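Side-chain contact in glucose-binding protein (Thermus thermophilus HB27, PDB 2B3F), which binds galactose and glucose and probably delivers such sugars to a binding-protein-dependent transport system: residues 186-189 against 190-193. Numbering follows the deposited sequence.
Sequences WNNL and WNGK
At the C-terminal end of helix 166-190, W190 turns back along the last turn and meets W186 in a T-shaped, edge-to-face stack. The NE1 edge of W190 is aimed at the face of W186, with NE1 3.4 Å from W186 CE2 and lying over the middle of the indole. The two planes stand at 68°. W186 can present this face because its CG is anti to the backbone N (chi1 170°), and its own NE1 is held by the carbonyl of G344, which limits its swing. Farther along the same edge, W190 CZ2 lies over the W186 six-membered ring, 3.8 Å from W186 CH2. The neighbouring L189 sends its CB over one face of W190, a CH-pi contact 3.8 Å from CB to the centroid of the W190 five-membered ring. F196 and F356 add edge-to-face contacts to the same indole. Without the W190 indole, as with an alanine here, the W186 face is likely to lose its edge-on partner and a gap to open beside L189 CB. The backbone meanwhile unwinds: W190 N donates to N187 O at 3.1 Å, from above the carbonyl plane, and N191 N reaches the same oxygen only weakly. N191 OD1 accepts from K193 N at 2.9 Å, in the carbonyl plane, while N191 ND2 makes a weak bond to N188 OD1 at 3.4 Å; N188 ND2 is paired with D185. The tryptophans thus form an i/i+4 pair on the last turn of a helix whose C-terminus is closed by G192, of positive phi, inside the N191 Asx turn.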
ATOM      1  N   TRP A 186      -4.173 -17.357  -0.178  1.00 19.02           N
ATOM      2  CA  TRP A 186      -4.384 -15.898   0.000  1.00 18.65           C
ATOM      3  C   TRP A 186      -5.478 -15.412  -0.952  1.00 17.91           C
ATOM      4  O   TRP A 186      -6.466 -14.802  -0.535  1.00 17.13           O
ATOM      5  CB  TRP A 186      -3.083 -15.099  -0.166  1.00 18.13           C
ATOM      6  CG  TRP A 186      -3.300 -13.616  -0.230  1.00 17.81           C
ATOM      7  CD1 TRP A 186      -3.285 -12.830  -1.345  1.00 17.72           C
ATOM      8  CD2 TRP A 186      -3.569 -12.743   0.872  1.00 16.46           C
ATOM      9  NE1 TRP A 186      -3.555 -11.527  -1.010  1.00 16.91           N
ATOM     10  CE2 TRP A 186      -3.722 -11.440   0.348  1.00 16.41           C
ATOM     11  CE3 TRP A 186      -3.718 -12.943   2.249  1.00 17.55           C
ATOM     12  CZ2 TRP A 186      -4.007 -10.329   1.156  1.00 17.37           C
ATOM     13  CZ3 TRP A 186      -3.998 -11.839   3.060  1.00 16.75           C
ATOM     14  CH2 TRP A 186      -4.130 -10.544   2.508  1.00 16.57           C
ATOM     15  N   ASN A 187      -5.337 -15.706  -2.246  1.00 18.88           N
ATOM     16  CA  ASN A 187      -6.347 -15.296  -3.231  1.00 19.50           C
ATOM     17  C   ASN A 187      -7.716 -15.888  -2.947  1.00 19.37           C
ATOM     18  O   ASN A 187      -8.756 -15.255  -3.215  1.00 18.99           O
ATOM     19  CB  ASN A 187      -5.914 -15.669  -4.663  1.00 20.10           C
ATOM     20  CG  ASN A 187      -4.714 -14.840  -5.163  1.00 21.76           C
ATOM     21  OD1 ASN A 187      -4.306 -13.863  -4.530  1.00 22.54           O
ATOM     22  ND2 ASN A 187      -4.152 -15.231  -6.309  1.00 21.15           N
ATOM     23  N   ASN A 188      -7.721 -17.086  -2.373  1.00 19.89           N
ATOM     24  CA  ASN A 188      -8.975 -17.770  -2.072  1.00 20.23           C
ATOM     25  C   ASN A 188      -9.772 -17.138  -0.935  1.00 20.02           C
ATOM     26  O   ASN A 188     -10.982 -17.358  -0.849  1.00 20.76           O
ATOM     27  CB  ASN A 188      -8.734 -19.253  -1.808  1.00 20.60           C
ATOM     28  CG  ASN A 188      -8.405 -20.027  -3.083  1.00 22.93           C
ATOM     29  OD1 ASN A 188      -8.774 -19.611  -4.185  1.00 24.79           O
ATOM     30  ND2 ASN A 188      -7.696 -21.149  -2.933  1.00 22.95           N
ATOM     31  N   LEU A 189      -9.130 -16.330  -0.095  1.00 18.91           N
ATOM     32  CA  LEU A 189      -9.893 -15.580   0.903  1.00 19.46           C
ATOM     33  C   LEU A 189     -10.831 -14.593   0.230  1.00 19.47           C
ATOM     34  O   LEU A 189     -11.956 -14.386   0.692  1.00 20.96           O
ATOM     35  CB  LEU A 189      -8.972 -14.818   1.869  1.00 18.60           C
ATOM     36  CG  LEU A 189      -8.081 -15.637   2.789  1.00 19.51           C
ATOM     37  CD1 LEU A 189      -7.066 -14.726   3.495  1.00 18.99           C
ATOM     38  CD2 LEU A 189      -8.916 -16.412   3.804  1.00 20.18           C
ATOM     39  N   TRP A 190     -10.369 -13.986  -0.861  1.00 19.57           N
ATOM     40  CA  TRP A 190     -11.013 -12.786  -1.406  1.00 20.10           C
ATOM     41  C   TRP A 190     -12.081 -13.107  -2.449  1.00 21.15           C
ATOM     42  O   TRP A 190     -12.931 -12.271  -2.732  1.00 20.56           O
ATOM     43  CB  TRP A 190      -9.927 -11.813  -1.917  1.00 19.04           C
ATOM     44  CG  TRP A 190      -8.934 -11.651  -0.837  1.00 18.30           C
ATOM     45  CD1 TRP A 190      -7.637 -12.043  -0.847  1.00 17.20           C
ATOM     46  CD2 TRP A 190      -9.189 -11.135   0.475  1.00 16.70           C
ATOM     47  NE1 TRP A 190      -7.057 -11.787   0.365  1.00 17.84           N
ATOM     48  CE2 TRP A 190      -7.993 -11.245   1.203  1.00 18.42           C
ATOM     49  CE3 TRP A 190     -10.314 -10.594   1.102  1.00 17.46           C
ATOM     50  CZ2 TRP A 190      -7.890 -10.840   2.527  1.00 17.40           C
ATOM     51  CZ3 TRP A 190     -10.206 -10.185   2.411  1.00 16.77           C
ATOM     52  CH2 TRP A 190      -9.006 -10.308   3.111  1.00 17.42           C
ATOM     53  N   ASN A 191     -12.040 -14.333  -2.974  1.00 22.74           N
ATOM     54  CA  ASN A 191     -13.107 -14.869  -3.837  1.00 23.25           C
ATOM     55  C   ASN A 191     -14.067 -15.765  -3.050  1.00 24.09           C
ATOM     56  O   ASN A 191     -15.036 -16.285  -3.604  1.00 25.72           O
ATOM     57  CB  ASN A 191     -12.506 -15.599  -5.063  1.00 24.17           C
ATOM     58  CG  ASN A 191     -11.638 -16.809  -4.690  1.00 24.61           C
ATOM     59  OD1 ASN A 191     -11.865 -17.440  -3.670  1.00 24.95           O
ATOM     60  ND2 ASN A 191     -10.656 -17.139  -5.532  1.00 25.80           N
ATOM     61  N   GLY A 192     -13.802 -15.935  -1.753  1.00 23.45           N
ATOM     62  CA  GLY A 192     -14.694 -16.680  -0.865  1.00 24.14           C
ATOM     63  C   GLY A 192     -14.547 -18.188  -0.925  1.00 24.44           C
ATOM     64  O   GLY A 192     -15.358 -18.916  -0.342  1.00 24.97           O
ATOM     65  N   LYS A 193     -13.515 -18.672  -1.612  1.00 25.01           N
ATOM     66  CA  LYS A 193     -13.290 -20.115  -1.704  1.00 25.52           C
ATOM     67  C   LYS A 193     -12.672 -20.668  -0.442  1.00 25.08           C
ATOM     68  O   LYS A 193     -12.874 -21.838  -0.117  1.00 25.99           O
ATOM     69  CB  LYS A 193     -12.419 -20.469  -2.908  1.00 26.49           C
ATOM     70  CG  LYS A 193     -13.188 -20.340  -4.229  1.00 28.45           C
ATOM     71  CD  LYS A 193     -12.339 -20.788  -5.403  1.00 29.16           C
ATOM     72  CE  LYS A 193     -13.163 -20.850  -6.693  1.00 32.23           C
ATOM     73  NZ  LYS A 193     -12.258 -20.679  -7.886  1.00 33.90           N
TER